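Local coordinates for protein peptide ABC transporter permease (Staphylococcus hominis, PDB 6EXS) that probably transports peptides across the bacterial membrane and binds a thioalcohol-conjugated peptide, a precursor of human axillary malodour, at residues Q1-Q4 against S5-Q8; G94-L97 against I98-H102; T255-V258 against L259-L263; L364-K367 against F368-T372. All coordinates share one frame; numbering follows the deposited sequence.

How the contacts relate
The four contacts follow one another along the chain and none touches another. Contact 1 is a turn at the N-terminal end, in the loop before strand 10-11, with its centre about 31 Å from the centre of the chain. The other three are short lengths of helix, each a little over two turns. Contact 2 lies on helix 74-106, contact 3 on helix 249-273 and contact 4 on helix 364-389. Contacts 2 and 4 sit on opposite sides of the chain's centre, their own centres about 36 Å apart. Contact 3 is about 26 Å from contact 2 and 25 Å from contact 4, centre to centre. This is consistent with the POT fold, with contacts 2 and 4 in the two six-helix bundles and contact 3 in the helix pair between them.

Contact 1: Q1-Q4 against S5-Q8; sequences QTIQ and SIPQ
Ile3 and Ile6 bring their side chains together at the two ends of a type I beta turn, Ile3 to Ile6. The turn lies in the N-terminal loop before strand 10-11. The two side chains slant across each other, and their CD1 methyls are 3.9 Å apart. Ile6 holds CG1 between its own backbone N and carbonyl carbon (chi1 62°). This swings the branch back toward the residue before the turn, with Ile6 CG1 3.4 Å from Thr2 O. The backbone closes the turn loosely: Ile6 N gives a weak bond to Ile3 O, at 3.5 Å but fairly straight (163°). Ser5 OG lies 3.1 Å from Thr2 O. That bond is weak, and the hydroxyl proton may go instead to Ser206 OG, with which Ser5 OG also pairs. The link to Ser206 ties the turn to a later loop, and Thr2 rests against Ser206 and Val207.

Gln8 crosses Ile3 at about a right angle. Its chain bends at chi2 (-58°), and this brings the amide back toward Ile3. The amide nitrogen is held by Leu139 O, while Gln8 O pairs with Arg146 NH1. Pro141 touches both Ile3 and Gln8. The N-terminal turn is thus fastened to loops near residues 139-146 and 206-207. At the crossing of the two side chains, Gln8 NE2 lies 3.6 Å from Ile3 CG2.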
loop_
_atom_site.group_PDB
_atom_site.type_symbol
_atom_site.label_atom_id
_atom_site.label_comp_id
_atom_site.label_asym_id
_atom_site.label_seq_id
_atom_site.Cartn_x
_atom_site.Cartn_y
_atom_site.Cartn_z
ATOM N N GLN A 1 -3.171 -34.177 4.133
ATOM C CA GLN A 1 -2.858 -32.962 4.885
ATOM C C GLN A 1 -1.719 -32.190 4.221
ATOM O O GLN A 1 -0.684 -32.779 3.895
ATOM C CB GLN A 1 -2.498 -33.304 6.342
ATOM C CG GLN A 1 -2.732 -32.177 7.344
ATOM C CD GLN A 1 -2.570 -32.657 8.771
ATOM O OE1 GLN A 1 -1.577 -32.358 9.450
ATOM N NE2 GLN A 1 -3.543 -33.414 9.264
ATOM N N THR A 2 -1.915 -30.863 4.042
ATOM C CA THR A 2 -0.944 -29.933 3.441
ATOM C C THR A 2 0.297 -29.719 4.328
ATOM O O THR A 2 1.321 -29.226 3.842
ATOM C CB THR A 2 -1.615 -28.591 3.076
ATOM O OG1 THR A 2 -2.344 -28.094 4.201
ATOM C CG2 THR A 2 -2.522 -28.684 1.852
ATOM N N ILE A 3 0.195 -30.086 5.626
ATOM C CA ILE A 3 1.261 -29.971 6.632
ATOM C C ILE A 3 2.221 -31.185 6.555
ATOM O O ILE A 3 3.394 -31.066 6.924
ATOM C CB ILE A 3 0.656 -29.715 8.057
ATOM C CG1 ILE A 3 -0.247 -28.436 8.094
ATOM C CG2 ILE A 3 1.715 -29.693 9.180
ATOM C CD1 ILE A 3 0.402 -27.062 7.661
ATOM N N GLN A 4 1.729 -32.327 6.031
ATOM C CA GLN A 4 2.512 -33.558 5.861
ATOM C C GLN A 4 3.609 -33.392 4.800
ATOM O O GLN A 4 4.690 -33.975 4.932
ATOM C CB GLN A 4 1.598 -34.741 5.490
ATOM C CG GLN A 4 0.767 -35.283 6.647
ATOM C CD GLN A 4 0.025 -36.538 6.255
ATOM O OE1 GLN A 4 0.535 -37.655 6.381
ATOM N NE2 GLN A 4 -1.197 -36.389 5.765
ATOM N N SER A 5 3.324 -32.596 3.757
ATOM C CA SER A 5 4.220 -32.338 2.630
ATOM C C SER A 5 5.230 -31.187 2.848
ATOM O O SER A 5 6.020 -30.901 1.942
ATOM C CB SER A 5 3.390 -32.073 1.375
ATOM O OG SER A 5 2.587 -30.911 1.517
ATOM N N ILE A 6 5.201 -30.512 4.022
ATOM C CA ILE A 6 6.064 -29.343 4.255
ATOM C C ILE A 6 6.901 -29.393 5.545
ATOM O O ILE A 6 6.373 -29.763 6.602
ATOM C CB ILE A 6 5.254 -28.006 4.182
ATOM C CG1 ILE A 6 4.147 -27.905 5.265
ATOM C CG2 ILE A 6 4.680 -27.809 2.798
ATOM C CD1 ILE A 6 3.467 -26.568 5.377
ATOM N N PRO A 7 8.188 -28.939 5.481
ATOM C CA PRO A 7 9.009 -28.879 6.705
ATOM C C PRO A 7 8.426 -27.865 7.694
ATOM O O PRO A 7 7.972 -26.802 7.279
ATOM C CB PRO A 7 10.400 -28.478 6.195
ATOM C CG PRO A 7 10.168 -27.845 4.894
ATOM C CD PRO A 7 8.945 -28.468 4.303
ATOM N N GLN A 8 8.361 -28.242 8.986
ATOM C CA GLN A 8 7.754 -27.416 10.034
ATOM C C GLN A 8 8.743 -26.514 10.775
ATOM O O GLN A 8 8.325 -25.700 11.600
ATOM C CB GLN A 8 6.933 -28.281 11.006
ATOM C CG GLN A 8 5.515 -28.586 10.487
ATOM C CD GLN A 8 4.692 -27.344 10.189
ATOM O OE1 GLN A 8 4.472 -26.479 11.052
ATOM N NE2 GLN A 8 4.252 -27.215 8.942
#

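Contact 2: G94-L97 against I98-H102; sequences GAVL and IIIGH
Gly94 O takes the amide of Ile98. The Ile98 N to Gly94 O bond is 2.8 Å, and the donor lies nearly in line with the C=O. The side chain of Ile98 folds back over the same oxygen, with Ile98 CG1 at 3.3 Å from Gly94 O. It gets there because CG1 sits beside its own backbone N (chi1 -74°). Ala95 repeats the pattern one residue on. Ile99 N binds Ala95 O at 3.1 Å, here from a donor tilted 27° from the carbonyl plane. The side chains of Ala95 and Ile99 both pack on Met189 and Leu193 of helix 178-204.

These are the i to i+4 bonds of an alpha helix, within helix 74-106 of a major facilitator transporter. Val96 comes next. Val96 O accepts Ile100 N in the carbonyl plane, at 3.1 Å. Val96 CG1 and Ile100 CD1 approach to 4.1 Å as the two side chains pass at a slant. Leu97 turns its side chain to Phe120, Ile123 and Leu127 of helix 110-137. Gly101 N reaches Leu97 O at 3.1 Å, and Gly101 O in turn accepts from Ser117 OG.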
loop_
_atom_site.group_PDB
_atom_site.type_symbol
_atom_site.label_atom_id
_atom_site.label_comp_id
_atom_site.label_asym_id
_atom_site.label_seq_id
_atom_site.Cartn_x
_atom_site.Cartn_y
_atom_site.Cartn_z
ATOM N N GLY A 94 1.509 -13.501 -11.084
ATOM C CA GLY A 94 1.693 -12.152 -10.572
ATOM C C GLY A 94 3.133 -11.695 -10.675
ATOM O O GLY A 94 3.405 -10.648 -11.258
ATOM N N ALA A 95 4.068 -12.514 -10.164
ATOM C CA ALA A 95 5.513 -12.251 -10.189
ATOM C C ALA A 95 6.061 -12.021 -11.605
ATOM O O ALA A 95 6.849 -11.102 -11.796
ATOM C CB ALA A 95 6.265 -13.386 -9.510
ATOM N N VAL A 96 5.627 -12.844 -12.594
ATOM C CA VAL A 96 6.043 -12.763 -14.001
ATOM C C VAL A 96 5.525 -11.444 -14.585
ATOM O O VAL A 96 6.298 -10.679 -15.162
ATOM C CB VAL A 96 5.589 -14.017 -14.816
ATOM C CG1 VAL A 96 5.828 -13.829 -16.321
ATOM C CG2 VAL A 96 6.291 -15.277 -14.322
ATOM N N LEU A 97 4.228 -11.161 -14.374
ATOM C CA LEU A 97 3.577 -9.931 -14.808
ATOM C C LEU A 97 4.256 -8.678 -14.221
ATOM O O LEU A 97 4.487 -7.724 -14.965
ATOM C CB LEU A 97 2.081 -9.982 -14.488
ATOM C CG LEU A 97 1.265 -10.949 -15.354
ATOM C CD1 LEU A 97 -0.137 -11.084 -14.834
ATOM C CD2 LEU A 97 1.203 -10.488 -16.812
ATOM N N ILE A 98 4.639 -8.714 -12.912
ATOM C CA ILE A 98 5.347 -7.627 -12.220
ATOM C C ILE A 98 6.719 -7.363 -12.899
ATOM O O ILE A 98 7.042 -6.198 -13.152
ATOM C CB ILE A 98 5.440 -7.879 -10.682
ATOM C CG1 ILE A 98 4.080 -7.649 -10.005
ATOM C CG2 ILE A 98 6.543 -7.025 -10.014
ATOM C CD1 ILE A 98 3.921 -8.335 -8.654
ATOM N N ILE A 99 7.494 -8.441 -13.229
ATOM C CA ILE A 99 8.796 -8.326 -13.928
ATOM C C ILE A 99 8.630 -7.639 -15.305
ATOM O O ILE A 99 9.497 -6.857 -15.699
ATOM C CB ILE A 99 9.526 -9.689 -14.057
ATOM C CG1 ILE A 99 9.826 -10.250 -12.681
ATOM C CG2 ILE A 99 10.843 -9.558 -14.840
ATOM C CD1 ILE A 99 10.077 -11.725 -12.609
ATOM N N ILE A 100 7.522 -7.951 -16.032
ATOM C CA ILE A 100 7.231 -7.381 -17.348
ATOM C C ILE A 100 7.039 -5.870 -17.217
ATOM O O ILE A 100 7.623 -5.119 -17.997
ATOM C CB ILE A 100 6.072 -8.125 -18.080
ATOM C CG1 ILE A 100 6.428 -9.620 -18.292
ATOM C CG2 ILE A 100 5.712 -7.442 -19.420
ATOM C CD1 ILE A 100 5.255 -10.557 -18.794
ATOM N N GLY A 101 6.298 -5.454 -16.183
ATOM C CA GLY A 101 6.069 -4.052 -15.844
ATOM C C GLY A 101 7.353 -3.303 -15.547
ATOM O O GLY A 101 7.487 -2.136 -15.900
ATOM N N HIS A 102 8.317 -3.961 -14.913
ATOM C CA HIS A 102 9.604 -3.347 -14.619
ATOM C C HIS A 102 10.447 -3.223 -15.898
ATOM O O HIS A 102 11.166 -2.231 -16.051
ATOM C CB HIS A 102 10.350 -4.109 -13.509
ATOM C CG HIS A 102 9.790 -3.903 -12.128
ATOM N ND1 HIS A 102 10.020 -2.737 -11.420
ATOM C CD2 HIS A 102 9.082 -4.751 -11.344
ATOM C CE1 HIS A 102 9.423 -2.900 -10.250
ATOM N NE2 HIS A 102 8.843 -4.094 -10.159
#

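Contact 3: T255-V258 against L259-L263; sequences TVLV and LGVAL
The flat carbonyl group of Val258 takes two amides from different directions. Ala262 N comes almost head-on to Val258 O, at 2.8 Å. Val261 N stands above the plane, 60° out of it, at 3.1 Å from Val258 O, and so does not lie on a lone pair. The carbonyl of Thr255 is met in its own plane by Leu259 N, with a nearly straight bond (165°). Gly260 N meets the Val256 carbonyl from a tilted position, at 2.9 Å from Val256 O.

Val261 N also makes a weak bond to Leu257 O, at 3.3 Å and clearly bent. The amide of Val261 is therefore shared between an i-3 and an i-4 carbonyl, with the better bond going to the i-3 one. Side-chain carbons also come close to two of the oxygens. Val261 CG2 lies beside its own backbone N, which places it 3.4 Å from Leu257 O. Val261 CG2 is also 4.5 Å from Leu257 CD1, a loose touch. Ala262 CB sits 3.4 Å from Val258 O.

Leu257 and Val261 both lean on Ile447 of helix 430-451, and Gly260 O accepts from Ser443 OG there. Val256 packs against Val65, Ala68 and Leu69 of helix 56-72, while Leu259 touches a bound monoolein lipid. Helix 249-273 thus joins helices from early and late in the chain, consistent with the extra helix pair that bacterial POT transporters carry between their two six-helix bundles.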
loop_
_atom_site.group_PDB
_atom_site.type_symbol
_atom_site.label_atom_id
_atom_site.label_comp_id
_atom_site.label_asym_id
_atom_site.label_seq_id
_atom_site.Cartn_x
_atom_site.Cartn_y
_atom_site.Cartn_z
ATOM N N THR A 255 -12.726 7.806 -12.335
ATOM C CA THR A 255 -13.213 6.420 -12.262
ATOM C C THR A 255 -12.791 5.781 -10.929
ATOM O O THR A 255 -13.630 5.218 -10.226
ATOM C CB THR A 255 -12.723 5.618 -13.489
ATOM O OG1 THR A 255 -13.278 6.186 -14.674
ATOM C CG2 THR A 255 -13.078 4.135 -13.414
ATOM N N VAL A 256 -11.495 5.908 -10.586
ATOM C CA VAL A 256 -10.872 5.377 -9.373
ATOM C C VAL A 256 -11.396 6.138 -8.131
ATOM O O VAL A 256 -11.506 5.543 -7.063
ATOM C CB VAL A 256 -9.319 5.337 -9.524
ATOM C CG1 VAL A 256 -8.619 4.873 -8.245
ATOM C CG2 VAL A 256 -8.916 4.444 -10.698
ATOM N N LEU A 257 -11.800 7.422 -8.290
ATOM C CA LEU A 257 -12.414 8.199 -7.205
ATOM C C LEU A 257 -13.778 7.566 -6.898
ATOM O O LEU A 257 -14.082 7.316 -5.730
ATOM C CB LEU A 257 -12.572 9.696 -7.577
ATOM C CG LEU A 257 -13.403 10.580 -6.624
ATOM C CD1 LEU A 257 -12.817 10.616 -5.227
ATOM C CD2 LEU A 257 -13.529 11.985 -7.155
ATOM N N VAL A 258 -14.564 7.263 -7.955
ATOM C CA VAL A 258 -15.875 6.618 -7.843
ATOM C C VAL A 258 -15.714 5.266 -7.132
ATOM O O VAL A 258 -16.391 5.031 -6.127
ATOM C CB VAL A 258 -16.602 6.521 -9.215
ATOM C CG1 VAL A 258 -17.787 5.567 -9.157
ATOM C CG2 VAL A 258 -17.058 7.896 -9.690
ATOM N N LEU A 259 -14.752 4.430 -7.604
ATOM C CA LEU A 259 -14.431 3.117 -7.033
ATOM C C LEU A 259 -14.019 3.175 -5.561
ATOM O O LEU A 259 -14.470 2.350 -4.773
ATOM C CB LEU A 259 -13.368 2.390 -7.868
ATOM C CG LEU A 259 -13.857 1.687 -9.131
ATOM C CD1 LEU A 259 -12.694 1.213 -9.961
ATOM C CD2 LEU A 259 -14.748 0.513 -8.799
ATOM N N GLY A 260 -13.217 4.168 -5.199
ATOM C CA GLY A 260 -12.778 4.376 -3.824
ATOM C C GLY A 260 -13.880 4.760 -2.859
ATOM O O GLY A 260 -13.717 4.600 -1.651
ATOM N N VAL A 261 -15.004 5.273 -3.375
ATOM C CA VAL A 261 -16.153 5.677 -2.570
ATOM C C VAL A 261 -17.179 4.532 -2.550
ATOM O O VAL A 261 -17.692 4.201 -1.484
ATOM C CB VAL A 261 -16.763 7.030 -3.071
ATOM C CG1 VAL A 261 -18.061 7.373 -2.340
ATOM C CG2 VAL A 261 -15.766 8.176 -2.929
ATOM N N ALA A 262 -17.462 3.934 -3.727
ATOM C CA ALA A 262 -18.459 2.877 -3.909
ATOM C C ALA A 262 -18.133 1.560 -3.204
ATOM O O ALA A 262 -18.990 1.050 -2.472
ATOM C CB ALA A 262 -18.714 2.638 -5.391
ATOM N N LEU A 263 -16.920 0.998 -3.438
ATOM C CA LEU A 263 -16.486 -0.282 -2.864
ATOM C C LEU A 263 -16.673 -0.344 -1.338
ATOM O O LEU A 263 -17.324 -1.292 -0.909
ATOM C CB LEU A 263 -15.056 -0.686 -3.279
ATOM C CG LEU A 263 -14.812 -0.928 -4.773
ATOM C CD1 LEU A 263 -13.341 -0.904 -5.080
ATOM C CD2 LEU A 263 -15.452 -2.218 -5.257
#

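Contact 4: L364-K367 against F368-T372; sequences LAIK and FSIGT
Ala365 O is gripped twice by Ser369, through the hydroxyl and through the backbone amide. Ser369 OG gives the shorter bond, 2.7 Å to Ala365 O, and Ser369 N lies 3.1 Å from the same oxygen. The two donors come from opposite faces of the carbonyl plane. The hydroxyl can do this because OG stands beside its own backbone N (chi1 -64°) and so leans back along the helix. The turn belongs to the start of helix 364-389.

Leu364 and Phe368 lie side by side and point the same way. Leu364 CD2 lies 3.7 Å from Phe368 CE1, and ring atom Phe368 CD1 lies 3.3 Å from Leu364 O. Both side chains also touch Leu291 of helix 279-302 and Thr416 of helix 396-418. Ile366 and Ile370 slant across each other, with Ile366 CG2 at 3.6 Å from Ile370 CD1. Their backbones are tied by Ile370 N to Ile366 O, at 2.9 Å and nearly straight along the carbonyl. Lys367 NZ bonds to Gln361 OE1, and the side chain makes a cation-pi contact with Trp354.

Ser369 is buried, its side chain touching Leu294, Thr475 and Leu479. The bond to Ala365 O satisfies its hydroxyl within its own helix, so a polar group can sit among the packed helices.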
loop_
_atom_site.group_PDB
_atom_site.type_symbol
_atom_site.label_atom_id
_atom_site.label_comp_id
_atom_site.label_asym_id
_atom_site.label_seq_id
_atom_site.Cartn_x
_atom_site.Cartn_y
_atom_site.Cartn_z
ATOM N N LEU A 364 -9.053 -0.358 20.391
ATOM C CA LEU A 364 -8.925 -0.244 18.938
ATOM C C LEU A 364 -9.226 1.197 18.489
ATOM O O LEU A 364 -8.444 1.792 17.743
ATOM C CB LEU A 364 -9.921 -1.224 18.285
ATOM C CG LEU A 364 -9.381 -2.208 17.253
ATOM C CD1 LEU A 364 -10.254 -3.445 17.190
ATOM C CD2 LEU A 364 -9.321 -1.574 15.883
ATOM N N ALA A 365 -10.342 1.758 19.004
ATOM C CA ALA A 365 -10.830 3.108 18.728
ATOM C C ALA A 365 -9.867 4.186 19.215
ATOM O O ALA A 365 -9.643 5.140 18.482
ATOM C CB ALA A 365 -12.211 3.303 19.340
ATOM N N ILE A 366 -9.290 4.033 20.428
ATOM C CA ILE A 366 -8.325 4.983 20.998
ATOM C C ILE A 366 -7.003 4.957 20.193
ATOM O O ILE A 366 -6.501 6.025 19.838
ATOM C CB ILE A 366 -8.127 4.795 22.534
ATOM C CG1 ILE A 366 -9.457 4.986 23.295
ATOM C CG2 ILE A 366 -7.061 5.753 23.097
ATOM C CD1 ILE A 366 -9.520 4.342 24.730
ATOM N N LYS A 367 -6.479 3.743 19.876
ATOM C CA LYS A 367 -5.241 3.530 19.104
ATOM C C LYS A 367 -5.313 4.178 17.721
ATOM O O LYS A 367 -4.362 4.851 17.319
ATOM C CB LYS A 367 -4.913 2.036 18.972
ATOM C CG LYS A 367 -4.338 1.402 20.229
ATOM C CD LYS A 367 -3.896 -0.022 19.954
ATOM C CE LYS A 367 -3.441 -0.754 21.184
ATOM N NZ LYS A 367 -2.937 -2.104 20.840
ATOM N N PHE A 368 -6.458 3.995 17.014
ATOM C CA PHE A 368 -6.747 4.582 15.698
ATOM C C PHE A 368 -6.827 6.103 15.779
ATOM O O PHE A 368 -6.297 6.791 14.908
ATOM C CB PHE A 368 -8.056 4.022 15.136
ATOM C CG PHE A 368 -7.877 2.873 14.178
ATOM C CD1 PHE A 368 -7.368 1.651 14.615
ATOM C CD2 PHE A 368 -8.256 2.992 12.847
ATOM C CE1 PHE A 368 -7.204 0.586 13.727
ATOM C CE2 PHE A 368 -8.102 1.926 11.963
ATOM C CZ PHE A 368 -7.580 0.729 12.408
ATOM N N SER A 369 -7.479 6.618 16.836
ATOM C CA SER A 369 -7.625 8.042 17.102
ATOM C C SER A 369 -6.259 8.693 17.342
ATOM O O SER A 369 -5.996 9.745 16.759
ATOM C CB SER A 369 -8.565 8.274 18.281
ATOM O OG SER A 369 -9.871 7.813 17.976
ATOM N N ILE A 370 -5.371 8.034 18.141
ATOM C CA ILE A 370 -4.005 8.482 18.432
ATOM C C ILE A 370 -3.203 8.592 17.126
ATOM O O ILE A 370 -2.536 9.607 16.902
ATOM C CB ILE A 370 -3.306 7.565 19.472
ATOM C CG1 ILE A 370 -3.952 7.695 20.858
ATOM C CG2 ILE A 370 -1.801 7.853 19.554
ATOM C CD1 ILE A 370 -3.741 6.429 21.787
ATOM N N GLY A 371 -3.308 7.562 16.280
ATOM C CA GLY A 371 -2.638 7.487 14.987
ATOM C C GLY A 371 -3.028 8.587 14.025
ATOM O O GLY A 371 -2.150 9.241 13.457
ATOM N N THR A 372 -4.354 8.807 13.851
ATOM C CA THR A 372 -4.941 9.828 12.966
ATOM C C THR A 372 -4.626 11.247 13.439
ATOM O O THR A 372 -4.319 12.099 12.604
ATOM C CB THR A 372 -6.450 9.616 12.805
ATOM O OG1 THR A 372 -6.696 8.236 12.576
ATOM C CG2 THR A 372 -7.015 10.402 11.663
#